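Local coordinates for protein TetR/AcrR family transcriptional regulator (Bradyrhizobium diazoefficiens, PDB 6G8G) that probably represses transcription as a dimeric TetR-family regulator and responds to flavonoids such as genistein, which it binds in its ligand pocket, at residues A[96-99]-A[100-104]; A[139-142]-A[143-146]; A[204-207]-A[208-212]. All coordinates share one frame; numbering follows the deposited sequence.

In the fold
All three contacts are short stretches of about two turns, each on one helix of the all-helical C-terminal part; contact 3 runs off its helix end. Contacts 1 and 2, with centres 13 Å apart, pack directly: F100 CZ meets T142 CG2 at 4.0 Å and L97 CD2 meets L146 CD1 at 4.1 Å. Contact 3, its centre 16 Å from that of contact 1, touches neither but, like contact 2, reaches the second subunit. Genistein lies nearest contact 2: the side chain of P139 is about 6 Å from a bound copy, that of F100 in contact 1 about 13 Å. Contact 1 approaches the pocket through Y104, whose ring meets pocket residue F108 edge-to-face.

Contact 1. Residues A[96-99]-A[100-104]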
loop_
_atom_site.group_PDB
_atom_site.type_symbol
_atom_site.label_atom_id
_atom_site.label_comp_id
_atom_site.label_asym_id
_atom_site.label_seq_id
_atom_site.Cartn_x
_atom_site.Cartn_y
_atom_site.Cartn_z
ATOM N N ALA A 96 1.649 9.324 -23.657
ATOM C CA ALA A 96 1.897 10.250 -22.577
ATOM C C ALA A 96 1.595 9.597 -21.224
ATOM O O ALA A 96 2.392 9.696 -20.274
ATOM C CB ALA A 96 1.063 11.484 -22.769
ATOM N N LEU A 97 0.455 8.924 -21.148
ATOM C CA LEU A 97 0.093 8.227 -19.946
ATOM C C LEU A 97 1.049 7.083 -19.703
ATOM O O LEU A 97 1.430 6.803 -18.562
ATOM C CB LEU A 97 -1.340 7.704 -20.047
ATOM C CG LEU A 97 -2.395 8.806 -20.040
ATOM C CD1 LEU A 97 -3.755 8.271 -20.423
ATOM C CD2 LEU A 97 -2.485 9.495 -18.692
ATOM N N ARG A 98 1.405 6.400 -20.770
ATOM C CA ARG A 98 2.212 5.226 -20.656
ATOM C C ARG A 98 3.521 5.669 -20.077
ATOM O O ARG A 98 4.068 5.030 -19.179
ATOM C CB ARG A 98 2.344 4.538 -22.018
ATOM C CG ARG A 98 3.211 3.307 -21.995
ATOM C CD ARG A 98 3.293 2.515 -23.305
ATOM N NE ARG A 98 1.986 2.080 -23.772
ATOM C CZ ARG A 98 1.343 2.570 -24.822
ATOM N NH1 ARG A 98 1.886 3.540 -25.573
ATOM N NH2 ARG A 98 0.152 2.072 -25.121
ATOM N N ASP A 99 4.013 6.815 -20.521
ATOM C CA ASP A 99 5.313 7.298 -20.044
ATOM C C ASP A 99 5.235 7.734 -18.554
ATOM O O ASP A 99 6.114 7.447 -17.751
ATOM C CB ASP A 99 5.809 8.421 -20.955
ATOM C CG ASP A 99 7.174 8.976 -20.529
ATOM O OD1 ASP A 99 8.060 8.172 -20.138
ATOM O OD2 ASP A 99 7.358 10.217 -20.557
ATOM N N PHE A 100 4.150 8.387 -18.195
ATOM C CA PHE A 100 3.976 8.821 -16.831
ATOM C C PHE A 100 3.890 7.607 -15.917
ATOM O O PHE A 100 4.536 7.539 -14.874
ATOM C CB PHE A 100 2.709 9.672 -16.732
ATOM C CG PHE A 100 2.532 10.339 -15.400
ATOM C CD1 PHE A 100 3.076 11.591 -15.164
ATOM C CD2 PHE A 100 1.841 9.720 -14.384
ATOM C CE1 PHE A 100 2.931 12.217 -13.942
ATOM C CE2 PHE A 100 1.681 10.350 -13.161
ATOM C CZ PHE A 100 2.234 11.596 -12.932
ATOM N N ALA A 101 3.087 6.636 -16.329
ATOM C CA ALA A 101 2.979 5.408 -15.581
ATOM C C ALA A 101 4.337 4.771 -15.392
ATOM O O ALA A 101 4.683 4.372 -14.296
ATOM C CB ALA A 101 2.052 4.448 -16.291
ATOM N N ARG A 102 5.111 4.672 -16.456
ATOM C CA ARG A 102 6.403 4.008 -16.347
ATOM C C ARG A 102 7.262 4.678 -15.300
ATOM O O ARG A 102 7.880 4.013 -14.513
ATOM C CB ARG A 102 7.113 3.972 -17.696
ATOM C CG ARG A 102 8.285 3.000 -17.752
ATOM C CD ARG A 102 8.952 2.944 -19.135
ATOM N NE ARG A 102 8.080 2.451 -20.229
ATOM C CZ ARG A 102 7.425 3.213 -21.111
ATOM N NH1 ARG A 102 7.496 4.543 -21.085
ATOM N NH2 ARG A 102 6.678 2.641 -22.039
ATOM N N GLN A 103 7.283 6.002 -15.254
ATOM C CA GLN A 103 8.168 6.681 -14.293
ATOM C C GLN A 103 7.627 6.504 -12.896
ATOM O O GLN A 103 8.382 6.338 -11.960
ATOM C CB GLN A 103 8.358 8.165 -14.628
ATOM C CG GLN A 103 9.056 8.471 -15.974
ATOM C CD GLN A 103 10.184 7.519 -16.331
ATOM O OE1 GLN A 103 10.160 6.883 -17.405
ATOM N NE2 GLN A 103 11.162 7.387 -15.440
ATOM N N TYR A 104 6.305 6.485 -12.770
ATOM C CA TYR A 104 5.633 6.277 -11.474
ATOM C C TYR A 104 5.984 4.939 -10.851
ATOM O O TYR A 104 6.333 4.862 -9.684
ATOM C CB TYR A 104 4.138 6.331 -11.697
ATOM C CG TYR A 104 3.303 6.149 -10.493
ATOM C CD1 TYR A 104 3.443 6.985 -9.405
ATOM C CD2 TYR A 104 2.354 5.178 -10.446
ATOM C CE1 TYR A 104 2.650 6.842 -8.285
ATOM C CE2 TYR A 104 1.551 5.004 -9.327
ATOM C CZ TYR A 104 1.689 5.848 -8.254
ATOM O OH TYR A 104 0.927 5.646 -7.130
#
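D99 and R102 make the charged contact of this stretch of helix 93-109. OD1 of D99 sits at the edge of the R102 guanidinium, in its plane and 3.8 Å from NH1, a long salt bridge in which carboxylate and guanidinium planes differ by 33°. R102 has a stronger partner in E196 of helix 192-210, and R98 pairs with E200 of the same helix. The two arginine side chains, one turn apart, cross at a slant, R98 NE 5.0 Å from R102 NH2, and the two glutamates would be expected to offset the like charges.

Packing of the arginines follows from the bend in the R102 chain at chi3 (-63°), which folds the guanidinium back over the preceding turn. Its NH2 lies against the aliphatic part of R98, 3.5 Å from CG and 3.6 Å from CD, while the carbonyl oxygen R98 O stands over one guanidinium face, displaced toward the rim. On the flank of D99, the chi1 of Q103 (-63°) sets CG beside the backbone N, 3.6 Å from D99 O, and the bend at chi2 then leaves the amide near the D99 carboxylate.

The stretch belongs to the TetR-type ligand-binding domain, where it lies among helices 139-155, 164-176 and 192-210. Its apolar side is set by L97 and A101, which both pack on F171, and by F100, which leans on L172.

Backbone bonding is regular i to i+4. F100 N, A101 N, R102 N and Q103 N donate to A96 O, L97 O, R98 O and D99 O, and A101 N to L97 O is the shortest of the four at 2.8 Å. At the end of the stretch, the Y104 hydroxyl is hydrogen-bonded to R176 of helix 164-176.

Contact 2. Residues A[139-142]-A[143-146]; sequences PEAT and IRRL
R144 NH1 has two acceptors: the carbonyl oxygen of E136, its stronger partner, by a hydrogen bond, and E140 OE2 by a long salt bridge of 3.8 Å. The carboxylate oxygen comes in at the edge of the guanidinium, in its plane, although the two flat groups are turned 75° apart. These are the first two turns of helix 139-155, and R144 reaches back to the last turn of helix 128-137, tying two consecutive helices of the TetR-type ligand-binding domain. R144 also touches a crystal neighbour, so lattice packing may influence its exposed end.

A141 lies over one face of the same guanidinium. Its CA is 3.5 Å off the plane, over the centre of the group, and its methyl CB stands 3.5 Å from R144 NH2. The R144 chain starts beside its backbone N, with CG anti to the carbonyl carbon (chi1 -72°), and this course along the helix carries CG to within 3.5 Å of E140 O.

T142 OG1 is hydrogen-bonded to Q81 NE2 of helix 65-82, with a weak bond to G138 O besides; Q81 also touches A141 and R145, so this face packs on helix 65-82. The CG2 branch of T142, anti to the backbone N, meets the rings of F100 and Y104 on helix 93-109.

Four i to i+4 backbone bonds complete this stretch, from R144 N to E140 O at 3.0 Å to L146 N to T142 O at 3.2 Å. I143 packs on M165, N169 and L172 of helix 164-176 and reaches E178 of the second subunit, while P139 meets L181 there. Within the stretch, I143 CG1 comes 3.6 Å from P139 O.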
loop_
_atom_site.group_PDB
_atom_site.type_symbol
_atom_site.label_atom_id
_atom_site.label_comp_id
_atom_site.label_asym_id
_atom_site.label_seq_id
_atom_site.Cartn_x
_atom_site.Cartn_y
_atom_site.Cartn_z
ATOM N N PRO A 139 2.814 11.579 -2.705
ATOM C CA PRO A 139 1.684 10.922 -3.317
ATOM C C PRO A 139 0.612 11.873 -3.832
ATOM O O PRO A 139 0.182 11.753 -4.981
ATOM C CB PRO A 139 1.128 10.089 -2.172
ATOM C CG PRO A 139 2.302 9.752 -1.358
ATOM C CD PRO A 139 3.222 10.933 -1.445
ATOM N N GLU A 140 0.146 12.800 -2.997
ATOM C CA GLU A 140 -0.923 13.678 -3.456
ATOM C C GLU A 140 -0.403 14.591 -4.545
ATOM O O GLU A 140 -1.131 14.969 -5.440
ATOM C CB GLU A 140 -1.548 14.476 -2.320
ATOM C CG GLU A 140 -2.896 15.037 -2.716
ATOM C CD GLU A 140 -3.679 15.649 -1.572
ATOM O OE1 GLU A 140 -4.667 15.006 -1.092
ATOM O OE2 GLU A 140 -3.322 16.778 -1.179
ATOM N N ALA A 141 0.863 14.950 -4.471
ATOM C CA ALA A 141 1.441 15.809 -5.505
ATOM C C ALA A 141 1.438 15.123 -6.850
ATOM O O ALA A 141 1.141 15.741 -7.879
ATOM C CB ALA A 141 2.855 16.211 -5.138
ATOM N N THR A 142 1.777 13.849 -6.842
ATOM C CA THR A 142 1.711 13.058 -8.048
ATOM C C THR A 142 0.305 13.048 -8.628
ATOM O O THR A 142 0.100 13.222 -9.829
ATOM C CB THR A 142 2.136 11.614 -7.771
ATOM O OG1 THR A 142 3.492 11.608 -7.333
ATOM C CG2 THR A 142 2.029 10.779 -9.023
ATOM N N ILE A 143 -0.680 12.841 -7.779
ATOM C CA ILE A 143 -2.051 12.898 -8.262
ATOM C C ILE A 143 -2.366 14.251 -8.931
ATOM O O ILE A 143 -2.919 14.279 -10.019
ATOM C CB ILE A 143 -3.033 12.641 -7.112
ATOM C CG1 ILE A 143 -2.969 11.183 -6.667
ATOM C CG2 ILE A 143 -4.461 12.994 -7.508
ATOM C CD1 ILE A 143 -3.725 10.910 -5.370
ATOM N N ARG A 144 -2.007 15.349 -8.281
ATOM C CA ARG A 144 -2.274 16.678 -8.816
ATOM C C ARG A 144 -1.635 16.924 -10.164
ATOM O O ARG A 144 -2.270 17.490 -11.036
ATOM C CB ARG A 144 -1.816 17.737 -7.845
ATOM C CG ARG A 144 -2.705 17.828 -6.620
ATOM C CD ARG A 144 -2.272 18.791 -5.540
ATOM N NE ARG A 144 -0.840 19.118 -5.377
ATOM C CZ ARG A 144 -0.053 18.839 -4.328
ATOM N NH1 ARG A 144 -0.489 18.149 -3.251
ATOM N NH2 ARG A 144 1.214 19.257 -4.363
ATOM N N ARG A 145 -0.392 16.492 -10.354
ATOM C CA ARG A 145 0.267 16.666 -11.650
ATOM C C ARG A 145 -0.468 15.960 -12.732
ATOM O O ARG A 145 -0.624 16.472 -13.829
ATOM C CB ARG A 145 1.692 16.143 -11.637
ATOM C CG ARG A 145 2.666 17.176 -11.134
ATOM C CD ARG A 145 3.927 16.517 -10.659
ATOM N NE ARG A 145 4.657 15.798 -11.689
ATOM C CZ ARG A 145 5.708 16.280 -12.344
ATOM N NH1 ARG A 145 6.109 17.531 -12.182
ATOM N NH2 ARG A 145 6.328 15.493 -13.207
ATOM N N LEU A 146 -0.871 14.733 -12.450
ATOM C CA LEU A 146 -1.535 13.945 -13.459
ATOM C C LEU A 146 -2.877 14.566 -13.727
ATOM O O LEU A 146 -3.329 14.617 -14.853
ATOM C CB LEU A 146 -1.679 12.510 -12.991
ATOM C CG LEU A 146 -2.382 11.604 -13.989
ATOM C CD1 LEU A 146 -1.698 11.633 -15.329
ATOM C CD2 LEU A 146 -2.431 10.185 -13.461
#

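Contact 3. Residues A[204-207]-A[208-212]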
loop_
_atom_site.group_PDB
_atom_site.type_symbol
_atom_site.label_atom_id
_atom_site.label_comp_id
_atom_site.label_asym_id
_atom_site.label_seq_id
_atom_site.Cartn_x
_atom_site.Cartn_y
_atom_site.Cartn_z
ATOM N N LYS A 204 -5.236 0.230 -20.524
ATOM C CA LYS A 204 -6.278 -0.283 -21.397
ATOM C C LYS A 204 -7.598 -0.082 -20.689
ATOM O O LYS A 204 -8.584 0.353 -21.277
ATOM C CB LYS A 204 -6.052 -1.765 -21.684
ATOM C CG LYS A 204 -6.485 -2.204 -23.065
ATOM C CD LYS A 204 -6.022 -3.610 -23.432
ATOM C CE LYS A 204 -4.740 -3.440 -24.257
ATOM N NZ LYS A 204 -4.149 -4.686 -24.798
ATOM N N PHE A 205 -7.605 -0.382 -19.405
ATOM C CA PHE A 205 -8.816 -0.337 -18.611
ATOM C C PHE A 205 -9.263 1.091 -18.370
ATOM O O PHE A 205 -10.435 1.429 -18.486
ATOM C CB PHE A 205 -8.550 -1.026 -17.278
ATOM C CG PHE A 205 -9.788 -1.296 -16.469
ATOM C CD1 PHE A 205 -10.336 -0.327 -15.669
ATOM C CD2 PHE A 205 -10.391 -2.545 -16.501
ATOM C CE1 PHE A 205 -11.474 -0.588 -14.928
ATOM C CE2 PHE A 205 -11.524 -2.820 -15.750
ATOM C CZ PHE A 205 -12.064 -1.841 -14.960
ATOM N N PHE A 206 -8.313 1.927 -17.984
ATOM C CA PHE A 206 -8.586 3.327 -17.781
ATOM C C PHE A 206 -9.227 3.950 -19.005
ATOM O O PHE A 206 -10.170 4.747 -18.888
ATOM C CB PHE A 206 -7.305 4.052 -17.501
ATOM C CG PHE A 206 -7.502 5.490 -17.223
ATOM C CD1 PHE A 206 -8.048 5.891 -16.038
ATOM C CD2 PHE A 206 -7.177 6.427 -18.156
ATOM C CE1 PHE A 206 -8.253 7.209 -15.770
ATOM C CE2 PHE A 206 -7.389 7.760 -17.896
ATOM C CZ PHE A 206 -7.926 8.150 -16.697
ATOM N N LEU A 207 -8.726 3.589 -20.179
ATOM C CA LEU A 207 -9.261 4.123 -21.415
ATOM C C LEU A 207 -10.641 3.512 -21.754
ATOM O O LEU A 207 -11.509 4.221 -22.235
ATOM C CB LEU A 207 -8.267 3.931 -22.569
ATOM C CG LEU A 207 -6.925 4.651 -22.470
ATOM C CD1 LEU A 207 -5.983 4.281 -23.601
ATOM C CD2 LEU A 207 -7.119 6.160 -22.455
ATOM N N LYS A 208 -10.843 2.210 -21.530
ATOM C CA LYS A 208 -12.183 1.617 -21.674
ATOM C C LYS A 208 -13.188 2.449 -20.886
ATOM O O LYS A 208 -14.208 2.813 -21.404
ATOM C CB LYS A 208 -12.245 0.149 -21.227
ATOM C CG LYS A 208 -12.288 -0.867 -22.358
ATOM C CD LYS A 208 -12.071 -2.294 -21.813
ATOM C CE LYS A 208 -13.333 -2.892 -21.149
ATOM N NZ LYS A 208 -13.630 -4.355 -21.338
ATOM N N ALA A 209 -12.867 2.855 -19.680
ATOM C CA ALA A 209 -13.816 3.650 -18.916
ATOM C C ALA A 209 -13.937 5.144 -19.303
ATOM O O ALA A 209 -14.961 5.732 -19.012
ATOM C CB ALA A 209 -13.470 3.563 -17.446
ATOM N N CYS A 210 -12.898 5.782 -19.857
ATOM C CA CYS A 210 -12.905 7.242 -20.035
ATOM C C CYS A 210 -12.875 7.755 -21.464
ATOM O O CYS A 210 -13.108 8.954 -21.676
ATOM C CB CYS A 210 -11.730 7.869 -19.316
ATOM S SG CYS A 210 -11.778 7.595 -17.550
ATOM N N GLN A 211 -12.575 6.895 -22.435
ATOM C CA GLN A 211 -12.621 7.309 -23.828
ATOM C C GLN A 211 -14.053 7.399 -24.246
ATOM O O GLN A 211 -14.848 6.537 -23.869
ATOM C CB GLN A 211 -11.937 6.319 -24.746
ATOM C CG GLN A 211 -10.529 6.739 -25.097
ATOM C CD GLN A 211 -9.760 5.661 -25.831
ATOM O OE1 GLN A 211 -10.027 4.462 -25.696
ATOM N NE2 GLN A 211 -8.796 6.091 -26.627
ATOM N N PRO A 212 -14.394 8.448 -25.014
ATOM C CA PRO A 212 -15.740 8.516 -25.578
ATOM C C PRO A 212 -15.961 7.352 -26.566
ATOM O O PRO A 212 -15.064 7.041 -27.353
ATOM C CB PRO A 212 -15.767 9.890 -26.264
ATOM C CG PRO A 212 -14.615 10.653 -25.684
ATOM C CD PRO A 212 -13.583 9.612 -25.399
#
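The F206 ring carries the sulfur of C210 over one face: SG is 4.2 Å from the ring centroid, 21° off the normal. It is displaced toward the rim, with C210 SG 4.0 Å from F206 CE1. This is a Cys sulfur-aromatic contact one turn apart, and F206 also meets the F171 ring edge-to-face. C210 SG lies beside its own backbone N, anti to the carbonyl carbon (chi1 -62°), which points it back toward the ring. The Q211 amide brings OE1 to 3.6 Å from L207 CB.

K208 N and A209 N bond regularly to K204 O and F205 O. Near the helix end the pattern forks: C210 N makes weak bonds to both F206 O and L207 O, whereas Q211 N reaches L207 O at 2.9 Å as the chain leaves the helix at Q211.

K208 NZ is hydrogen-bonded to E160 O of the second subunit, whose F205 packs on F206 and C210. A209 meets A209 of that subunit, and F205 touches its Q170 on helix 164-176, an arrangement consistent with the four-helix-bundle dimer interface of TetR-family repressors.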